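Local coordinates for protein putative transcriptional regulator (MarR/EmrR family) (PDB 3NRV) that probably binds DNA as a winged helix-turn-helix transcription regulator of the MarR/EmrR family, a family whose members typically act as homodimers, at the interface of chains A and B. Numbering follows the deposited sequence. Chains: chain A/B, Putative transcriptional regulator (MarR/EmrR family).

Contact 1: the interface of chains A and B. Residues chain A 126, 130, 133-134, 137; chain B 130, 133-134, 137.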
ATOM      1  N   PHE A 126     -14.113  16.920  -8.119  1.00 33.41           N
ATOM      2  CA  PHE A 126     -13.006  17.866  -8.074  1.00 33.47           C
ATOM      3  C   PHE A 126     -13.156  18.981  -9.106  1.00 41.69           C
ATOM      4  O   PHE A 126     -13.300  18.706 -10.294  1.00 41.31           O
ATOM      5  CB  PHE A 126     -11.681  17.145  -8.358  1.00 36.84           C
ATOM      6  CG  PHE A 126     -11.172  16.316  -7.212  1.00 35.89           C
ATOM      7  CD1 PHE A 126     -11.892  15.238  -6.745  1.00 32.95           C
ATOM      8  CD2 PHE A 126      -9.959  16.612  -6.619  1.00 30.30           C
ATOM      9  CE1 PHE A 126     -11.417  14.471  -5.690  1.00 34.47           C
ATOM     10  CE2 PHE A 126      -9.473  15.840  -5.566  1.00 32.13           C
ATOM     11  CZ  PHE A 126     -10.215  14.772  -5.103  1.00 31.04           C
ATOM     12  N   GLU A 130      -8.732  22.085  -7.834  1.00 35.67           N
ATOM     13  CA  GLU A 130      -8.474  21.003  -6.881  1.00 35.17           C
ATOM     14  C   GLU A 130      -7.653  19.883  -7.531  1.00 31.59           C
ATOM     15  O   GLU A 130      -6.760  19.325  -6.908  1.00 33.59           O
ATOM     16  CB  GLU A 130      -9.776  20.424  -6.346  1.00 32.45           C
ATOM     17  CG  GLU A 130     -10.672  21.411  -5.624  1.00 41.16           C
ATOM     18  CD  GLU A 130     -11.968  20.759  -5.157  1.00 39.98           C
ATOM     19  OE1 GLU A 130     -12.877  20.571  -5.981  1.00 39.89           O
ATOM     20  OE2 GLU A 130     -12.076  20.412  -3.965  1.00 49.17           O
ATOM     21  N   GLN A 133      -4.139  21.044  -7.619  1.00 38.61           N
ATOM     22  CA  GLN A 133      -3.494  20.908  -6.316  1.00 34.45           C
ATOM     23  C   GLN A 133      -3.134  19.453  -6.036  1.00 29.86           C
ATOM     24  O   GLN A 133      -2.063  19.166  -5.527  1.00 34.86           O
ATOM     25  CB  GLN A 133      -4.392  21.439  -5.181  1.00 35.69           C
ATOM     26  CG  GLN A 133      -4.251  22.920  -4.909  1.00 52.26           C
ATOM     27  CD  GLN A 133      -2.842  23.305  -4.484  1.00 58.38           C
ATOM     28  OE1 GLN A 133      -2.305  22.795  -3.494  1.00 53.35           O
ATOM     29  NE2 GLN A 133      -2.233  24.209  -5.242  1.00 54.58           N
ATOM     30  N   LEU A 134      -4.053  18.545  -6.336  1.00 32.62           N
ATOM     31  CA  LEU A 134      -3.800  17.129  -6.114  1.00 28.59           C
ATOM     32  C   LEU A 134      -2.514  16.696  -6.816  1.00 31.64           C
ATOM     33  O   LEU A 134      -1.639  16.058  -6.220  1.00 30.11           O
ATOM     34  CB  LEU A 134      -4.976  16.296  -6.602  1.00 28.02           C
ATOM     35  CG  LEU A 134      -4.738  14.790  -6.515  1.00 31.43           C
ATOM     36  CD1 LEU A 134      -4.568  14.387  -5.047  1.00 28.86           C
ATOM     37  CD2 LEU A 134      -5.900  14.044  -7.165  1.00 29.16           C
ATOM     38  N   LEU A 137       0.653  18.170  -5.283  1.00 32.10           N
ATOM     39  CA  LEU A 137       1.021  17.540  -4.019  1.00 29.52           C
ATOM     40  C   LEU A 137       1.578  16.131  -4.247  1.00 29.22           C
ATOM     41  O   LEU A 137       2.555  15.735  -3.615  1.00 29.35           O
ATOM     42  CB  LEU A 137      -0.181  17.528  -3.059  1.00 25.80           C
ATOM     43  CG  LEU A 137      -0.637  18.930  -2.628  1.00 30.45           C
ATOM     44  CD1 LEU A 137      -1.836  18.864  -1.667  1.00 33.29           C
ATOM     45  CD2 LEU A 137       0.507  19.722  -1.996  1.00 30.00           C
TER
ATOM     46  N   GLU B 130      -0.095  22.908   3.144  1.00 33.79           N
ATOM     47  CA  GLU B 130       0.006  21.889   2.099  1.00 34.30           C
ATOM     48  C   GLU B 130      -0.289  20.530   2.703  1.00 28.41           C
ATOM     49  O   GLU B 130      -0.978  19.715   2.101  1.00 30.38           O
ATOM     50  CB  GLU B 130       1.392  21.902   1.456  1.00 34.10           C
ATOM     51  CG  GLU B 130       1.559  23.058   0.481  1.00 39.06           C
ATOM     52  CD  GLU B 130       2.956  23.137  -0.093  1.00 41.14           C
ATOM     53  OE1 GLU B 130       3.936  22.976   0.671  1.00 35.22           O
ATOM     54  OE2 GLU B 130       3.064  23.357  -1.315  1.00 46.44           O
ATOM     55  N   GLN B 133      -4.025  20.481   3.180  1.00 26.82           N
ATOM     56  CA  GLN B 133      -4.621  20.283   1.869  1.00 27.47           C
ATOM     57  C   GLN B 133      -4.492  18.819   1.410  1.00 26.31           C
ATOM     58  O   GLN B 133      -5.419  18.264   0.819  1.00 25.57           O
ATOM     59  CB  GLN B 133      -3.956  21.201   0.848  1.00 34.59           C
ATOM     60  CG  GLN B 133      -4.464  21.037  -0.570  1.00 34.84           C
ATOM     61  CD  GLN B 133      -5.889  21.505  -0.746  1.00 41.46           C
ATOM     62  OE1 GLN B 133      -6.842  20.799  -0.400  1.00 46.28           O
ATOM     63  NE2 GLN B 133      -6.049  22.695  -1.304  1.00 39.69           N
ATOM     64  N   LEU B 134      -3.336  18.211   1.676  1.00 26.43           N
ATOM     65  CA  LEU B 134      -3.100  16.812   1.295  1.00 25.66           C
ATOM     66  C   LEU B 134      -4.115  15.867   1.953  1.00 24.45           C
ATOM     67  O   LEU B 134      -4.754  15.059   1.273  1.00 26.46           O
ATOM     68  CB  LEU B 134      -1.668  16.380   1.660  1.00 24.23           C
ATOM     69  CG  LEU B 134      -1.333  14.916   1.326  1.00 21.55           C
ATOM     70  CD1 LEU B 134      -1.477  14.655  -0.194  1.00 23.43           C
ATOM     71  CD2 LEU B 134       0.061  14.549   1.829  1.00 26.57           C
ATOM     72  N   LEU B 137      -7.641  16.286   0.420  1.00 26.11           N
ATOM     73  CA  LEU B 137      -7.797  15.725  -0.925  1.00 25.25           C
ATOM     74  C   LEU B 137      -7.776  14.189  -0.921  1.00 25.16           C
ATOM     75  O   LEU B 137      -8.544  13.567  -1.637  1.00 27.36           O
ATOM     76  CB  LEU B 137      -6.741  16.277  -1.889  1.00 26.84           C
ATOM     77  CG  LEU B 137      -6.854  17.791  -2.133  1.00 35.58           C
ATOM     78  CD1 LEU B 137      -5.717  18.285  -3.043  1.00 34.55           C
ATOM     79  CD2 LEU B 137      -8.199  18.134  -2.731  1.00 31.08           C
TER
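The C-terminal helices of the two chains, 128-147 in A and 128-146 in B, cross here, each driving a leucine onto the backbone of the other. B:Leu137 has its CG anti to the carbonyl carbon, which sends the side chain out from its own helix toward chain A. Its CB and CG carry the fork across, and the two methyls then part. CD1 of B:Leu137 comes down on the backbone of A:Leu134, 3.7 Å from the amide N, with CB of A:Gln133 alongside. CD2 of B:Leu137 turns the other way and meets CE2 of the A:Phe126 ring, 3.9 Å off, the two side chains crossing obliquely. A:Leu137 repeats the CD1 contact from the other side with almost the same torsions: its CD1 reaches B:Leu134 N at 3.7 Å and B:Gln133 CG at 3.6 Å, while CD2 approaches CB of B:Glu130.

The glutamines break the symmetry. B:Gln133 has CG anti to its backbone N (chi1 178°), whereas A:Gln133 lies at chi1 -87°; both bend at chi2. They cross at about a right angle with their amide planes 35° apart; the CG methylene of each lies against an amide atom of the other (NE2 of B:Gln133, OE1 of A:Gln133), and the amides do not bond each other. The patch thus joins the two C-terminal helices by reciprocal leucine packing and, as is usual for MarR proteins, probably contributes to the dimer.

Contact 2: the interface of chains A and B. Residues chain A 17, 20-21, 24, 122-123, 134, 138; chain B 13-14, 17-18, 20, 138, 141-142, 145.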
ATOM      1  N   ILE A  17      -1.863   7.280   2.067  1.00 23.67           N
ATOM      2  CA  ILE A  17      -1.427   6.971   0.705  1.00 21.75           C
ATOM      3  C   ILE A  17      -1.523   5.472   0.409  1.00 27.72           C
ATOM      4  O   ILE A  17      -2.051   5.052  -0.627  1.00 23.89           O
ATOM      5  CB  ILE A  17       0.034   7.460   0.486  1.00 21.94           C
ATOM      6  CG1 ILE A  17       0.066   8.987   0.349  1.00 25.12           C
ATOM      7  CG2 ILE A  17       0.661   6.801  -0.750  1.00 25.04           C
ATOM      8  CD1 ILE A  17       1.431   9.604   0.666  1.00 30.44           C
ATOM      9  N   LEU A  20      -5.144   4.235   0.351  1.00 31.72           N
ATOM     10  CA  LEU A  20      -5.844   4.689  -0.841  1.00 30.64           C
ATOM     11  C   LEU A  20      -5.424   3.892  -2.079  1.00 33.03           C
ATOM     12  O   LEU A  20      -6.268   3.492  -2.881  1.00 30.24           O
ATOM     13  CB  LEU A  20      -5.657   6.194  -1.037  1.00 24.53           C
ATOM     14  CG  LEU A  20      -6.425   6.819  -2.185  1.00 37.88           C
ATOM     15  CD1 LEU A  20      -7.932   6.534  -2.032  1.00 29.95           C
ATOM     16  CD2 LEU A  20      -6.129   8.313  -2.222  1.00 34.66           C
ATOM     17  N   ALA A  21      -4.130   3.622  -2.228  1.00 28.66           N
ATOM     18  CA  ALA A  21      -3.691   2.799  -3.351  1.00 32.14           C
ATOM     19  C   ALA A  21      -4.320   1.398  -3.319  1.00 30.47           C
ATOM     20  O   ALA A  21      -4.682   0.859  -4.360  1.00 35.61           O
ATOM     21  CB  ALA A  21      -2.164   2.706  -3.409  1.00 25.92           C
ATOM     22  N   LEU A  24      -8.190   1.759  -4.049  1.00 33.09           N
ATOM     23  CA  LEU A  24      -8.406   1.973  -5.466  1.00 35.26           C
ATOM     24  C   LEU A  24      -8.237   0.643  -6.191  1.00 49.70           C
ATOM     25  O   LEU A  24      -8.876   0.396  -7.211  1.00 50.08           O
ATOM     26  CB  LEU A  24      -7.404   2.977  -6.027  1.00 33.35           C
ATOM     27  CG  LEU A  24      -7.620   4.452  -5.729  1.00 49.23           C
ATOM     28  CD1 LEU A  24      -6.354   5.224  -6.003  1.00 43.18           C
ATOM     29  CD2 LEU A  24      -8.768   4.982  -6.561  1.00 56.04           C
ATOM     30  N   LEU A 122     -13.331   9.041 -10.770  1.00 40.91           N
ATOM     31  CA  LEU A 122     -12.680   9.231  -9.475  1.00 45.41           C
ATOM     32  C   LEU A 122     -12.613  10.709  -9.086  1.00 41.83           C
ATOM     33  O   LEU A 122     -12.803  11.067  -7.924  1.00 40.24           O
ATOM     34  CB  LEU A 122     -11.272   8.644  -9.511  1.00 42.42           C
ATOM     35  CG  LEU A 122     -10.380   8.832  -8.276  1.00 46.56           C
ATOM     36  CD1 LEU A 122     -10.935   8.087  -7.059  1.00 44.06           C
ATOM     37  CD2 LEU A 122      -8.972   8.373  -8.584  1.00 40.22           C
ATOM     38  N   LEU A 123     -12.334  11.558 -10.064  1.00 36.71           N
ATOM     39  CA  LEU A 123     -12.120  12.976  -9.821  1.00 35.51           C
ATOM     40  C   LEU A 123     -13.369  13.821 -10.111  1.00 40.53           C
ATOM     41  O   LEU A 123     -13.282  15.053 -10.184  1.00 34.89           O
ATOM     42  CB  LEU A 123     -10.933  13.474 -10.656  1.00 36.91           C
ATOM     43  CG  LEU A 123      -9.588  12.777 -10.399  1.00 37.27           C
ATOM     44  CD1 LEU A 123      -8.497  13.350 -11.306  1.00 32.82           C
ATOM     45  CD2 LEU A 123      -9.183  12.924  -8.921  1.00 31.84           C
ATOM     46  N   LEU A 134      -4.053  18.545  -6.336  1.00 32.62           N
ATOM     47  CA  LEU A 134      -3.800  17.129  -6.114  1.00 28.59           C
ATOM     48  C   LEU A 134      -2.514  16.696  -6.816  1.00 31.64           C
ATOM     49  O   LEU A 134      -1.639  16.058  -6.220  1.00 30.11           O
ATOM     50  CB  LEU A 134      -4.976  16.296  -6.602  1.00 28.02           C
ATOM     51  CG  LEU A 134      -4.738  14.790  -6.515  1.00 31.43           C
ATOM     52  CD1 LEU A 134      -4.568  14.387  -5.047  1.00 28.86           C
ATOM     53  CD2 LEU A 134      -5.900  14.044  -7.165  1.00 29.16           C
ATOM     54  N   LEU A 138       0.969  15.380  -5.160  1.00 25.97           N
ATOM     55  CA  LEU A 138       1.445  14.033  -5.451  1.00 30.76           C
ATOM     56  C   LEU A 138       2.865  14.088  -5.995  1.00 30.06           C
ATOM     57  O   LEU A 138       3.695  13.222  -5.691  1.00 28.68           O
ATOM     58  CB  LEU A 138       0.514  13.313  -6.438  1.00 28.74           C
ATOM     59  CG  LEU A 138      -0.843  12.854  -5.871  1.00 29.58           C
ATOM     60  CD1 LEU A 138      -1.748  12.317  -6.975  1.00 28.44           C
ATOM     61  CD2 LEU A 138      -0.648  11.802  -4.762  1.00 28.42           C
TER
ATOM     62  N   ALA B  13      -4.658   9.867 -11.759  1.00 36.38           N
ATOM     63  CA  ALA B  13      -4.602   9.853 -10.305  1.00 43.46           C
ATOM     64  C   ALA B  13      -4.283   8.468  -9.767  1.00 36.05           C
ATOM     65  O   ALA B  13      -3.417   8.320  -8.903  1.00 33.77           O
ATOM     66  CB  ALA B  13      -5.898  10.362  -9.703  1.00 37.19           C
ATOM     67  N   THR B  14      -4.999   7.466 -10.261  1.00 33.18           N
ATOM     68  CA  THR B  14      -4.753   6.095  -9.842  1.00 34.91           C
ATOM     69  C   THR B  14      -3.290   5.696 -10.078  1.00 32.87           C
ATOM     70  O   THR B  14      -2.628   5.178  -9.179  1.00 31.23           O
ATOM     71  CB  THR B  14      -5.706   5.121 -10.553  1.00 42.75           C
ATOM     72  OG1 THR B  14      -7.042   5.389 -10.117  1.00 40.97           O
ATOM     73  CG2 THR B  14      -5.353   3.688 -10.213  1.00 44.12           C
ATOM     74  N   ILE B  17      -0.863   7.641  -7.793  1.00 26.63           N
ATOM     75  CA  ILE B  17      -0.982   7.224  -6.405  1.00 26.59           C
ATOM     76  C   ILE B  17      -0.389   5.826  -6.222  1.00 31.01           C
ATOM     77  O   ILE B  17       0.275   5.554  -5.219  1.00 24.21           O
ATOM     78  CB  ILE B  17      -2.430   7.254  -5.934  1.00 26.67           C
ATOM     79  CG1 ILE B  17      -2.833   8.714  -5.664  1.00 28.91           C
ATOM     80  CG2 ILE B  17      -2.609   6.410  -4.668  1.00 30.49           C
ATOM     81  CD1 ILE B  17      -4.311   8.907  -5.542  1.00 28.75           C
ATOM     82  N   ASN B  18      -0.613   4.952  -7.202  1.00 25.98           N
ATOM     83  CA  ASN B  18      -0.062   3.602  -7.123  1.00 28.95           C
ATOM     84  C   ASN B  18       1.452   3.539  -7.237  1.00 28.48           C
ATOM     85  O   ASN B  18       2.094   2.778  -6.520  1.00 28.17           O
ATOM     86  CB  ASN B  18      -0.776   2.649  -8.087  1.00 32.24           C
ATOM     87  CG  ASN B  18      -1.937   1.949  -7.422  1.00 34.82           C
ATOM     88  OD1 ASN B  18      -1.792   0.843  -6.893  1.00 45.41           O
ATOM     89  ND2 ASN B  18      -3.082   2.608  -7.389  1.00 32.57           N
ATOM     90  N   LEU B  20       3.520   5.995  -6.451  1.00 28.81           N
ATOM     91  CA  LEU B  20       3.970   6.597  -5.205  1.00 32.67           C
ATOM     92  C   LEU B  20       3.919   5.554  -4.095  1.00 23.73           C
ATOM     93  O   LEU B  20       4.915   5.275  -3.448  1.00 26.72           O
ATOM     94  CB  LEU B  20       3.057   7.766  -4.827  1.00 27.61           C
ATOM     95  CG  LEU B  20       3.237   8.366  -3.433  1.00 25.78           C
ATOM     96  CD1 LEU B  20       4.660   8.920  -3.225  1.00 26.71           C
ATOM     97  CD2 LEU B  20       2.190   9.461  -3.208  1.00 24.48           C
ATOM     98  N   LEU B 138      -6.923  13.580  -0.106  1.00 24.01           N
ATOM     99  CA  LEU B 138      -6.917  12.116  -0.006  1.00 24.18           C
ATOM    100  C   LEU B 138      -8.256  11.601   0.524  1.00 27.69           C
ATOM    101  O   LEU B 138      -8.777  10.580   0.077  1.00 26.40           O
ATOM    102  CB  LEU B 138      -5.768  11.618   0.872  1.00 22.59           C
ATOM    103  CG  LEU B 138      -4.352  11.972   0.371  1.00 28.82           C
ATOM    104  CD1 LEU B 138      -3.270  11.469   1.322  1.00 24.34           C
ATOM    105  CD2 LEU B 138      -4.120  11.451  -1.038  1.00 30.35           C
ATOM    106  N   LEU B 141     -10.748  11.708  -2.216  1.00 31.32           N
ATOM    107  CA  LEU B 141     -10.537  10.529  -3.076  1.00 23.97           C
ATOM    108  C   LEU B 141     -11.088   9.243  -2.455  1.00 29.81           C
ATOM    109  O   LEU B 141     -11.750   8.450  -3.127  1.00 37.54           O
ATOM    110  CB  LEU B 141      -9.052  10.348  -3.401  1.00 29.10           C
ATOM    111  CG  LEU B 141      -8.464  11.461  -4.255  1.00 34.08           C
ATOM    112  CD1 LEU B 141      -6.945  11.394  -4.306  1.00 36.31           C
ATOM    113  CD2 LEU B 141      -9.083  11.396  -5.657  1.00 39.82           C
ATOM    114  N   ARG B 142     -10.807   9.081  -1.166  0.50 28.22           N
ATOM    115  CA  ARG B 142     -11.220   7.952  -0.338  0.50 29.09           C
ATOM    116  C   ARG B 142     -12.754   7.804  -0.270  0.50 33.02           C
ATOM    117  O   ARG B 142     -13.291   6.692  -0.208  0.50 31.90           O
ATOM    118  CB  ARG B 142     -10.611   8.174   1.052  0.50 30.45           C
ATOM    119  CG  ARG B 142     -10.773   7.073   2.077  0.50 37.67           C
ATOM    120  CD  ARG B 142      -9.690   7.187   3.178  0.50 40.15           C
ATOM    121  NE  ARG B 142      -9.804   8.389   4.019  0.50 38.48           N
ATOM    122  CZ  ARG B 142      -8.885   9.354   4.107  0.50 38.58           C
ATOM    123  NH1 ARG B 142      -7.741   9.305   3.417  0.50 23.06           N
ATOM    124  NH2 ARG B 142      -9.108  10.384   4.906  0.50 49.65           N
ATOM    125  N   VAL B 145     -13.901   6.676  -3.873  1.00 36.46           N
ATOM    126  CA  VAL B 145     -13.573   5.266  -4.087  1.00 41.10           C
ATOM    127  C   VAL B 145     -14.619   4.370  -3.445  1.00 41.79           C
ATOM    128  O   VAL B 145     -15.048   3.384  -4.042  1.00 46.24           O
ATOM    129  CB  VAL B 145     -12.164   4.898  -3.541  1.00 36.76           C
ATOM    130  CG1 VAL B 145     -11.982   3.380  -3.480  1.00 48.23           C
ATOM    131  CG2 VAL B 145     -11.096   5.524  -4.399  1.00 40.42           C
TER
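A:Leu20 lies deep in an apolar layer where helix 13-26 of chain A meets helices 13-36 and 128-146 of chain B. With CG anti to the backbone N (chi1 -175°), it crosses B:Leu141 at about a right angle, and A:Leu20 CD2 lies 3.8 Å from B:Leu141 CB. A:Leu20 CD2 also touches B:Ile17 CD1 at 3.8 Å and B:Leu138 CD2, while CD1 rests on the backbone of B:Arg142. B:Leu141 answers with both branches: CD1 packs against the methyls of A:Leu134, and CD2 reaches A:Leu123 CD2 at 3.6 Å and the CG of A:Leu122.

B:Ile17 is gripped on several sides. B:Ile17 CG1 lies 3.9 Å from A:Leu138 CD2, and its CG2 sits over A:Ala21 CB. Toward the end of the B helix, B:Val145 runs beside A:Leu122, both pointing the same way, with CG2 of the valine 3.7 Å from CD1 of the leucine; A:Leu24 crosses this valine at about a right angle, its CD2 packed unusually close to B:Val145 CG2. The other methyl of A:Leu122, CD2, abuts B:Ala13 CB at 3.8 Å. At the opposite margin, A:Ile17 and B:Leu20 cross nearly perpendicular, CG2 against CD2.

Farther out, B:Asn18 folds back on its own helix: ND2 donates to the carbonyl O of B:Thr14 at 3.2 Å (158° at H). The acceptor lies near the amide plane, but the donor stands above the carbonyl plane. This bond may help hold the amide beside A:Ala21. The site thus knits each N-terminal helix to the partner's N- and C-terminal helices, with helix 116-122 of chain A and the loop after it joining in, in what is, by family precedent, probably the helical dimerisation region.

Contact 1 and contact 2 are neighbouring parts of one A-B interface, their C-alpha centres about 11 Å apart. A:Leu134 belongs to both, its backbone serving contact 1 and its methyls contact 2, so the C-terminal helix of chain A bridges them; helix 128-146 of chain B also runs through both. Contact 1 joins the C-terminal helices near their beginnings, and contact 2 adds the N-terminal helices of both chains. Together they form neighbouring stretches of a largely apolar seam. Such interlocking would couple the placement of the two winged helix-turn-helix units in a MarR-type dimer, although the interface is not an exact two-fold.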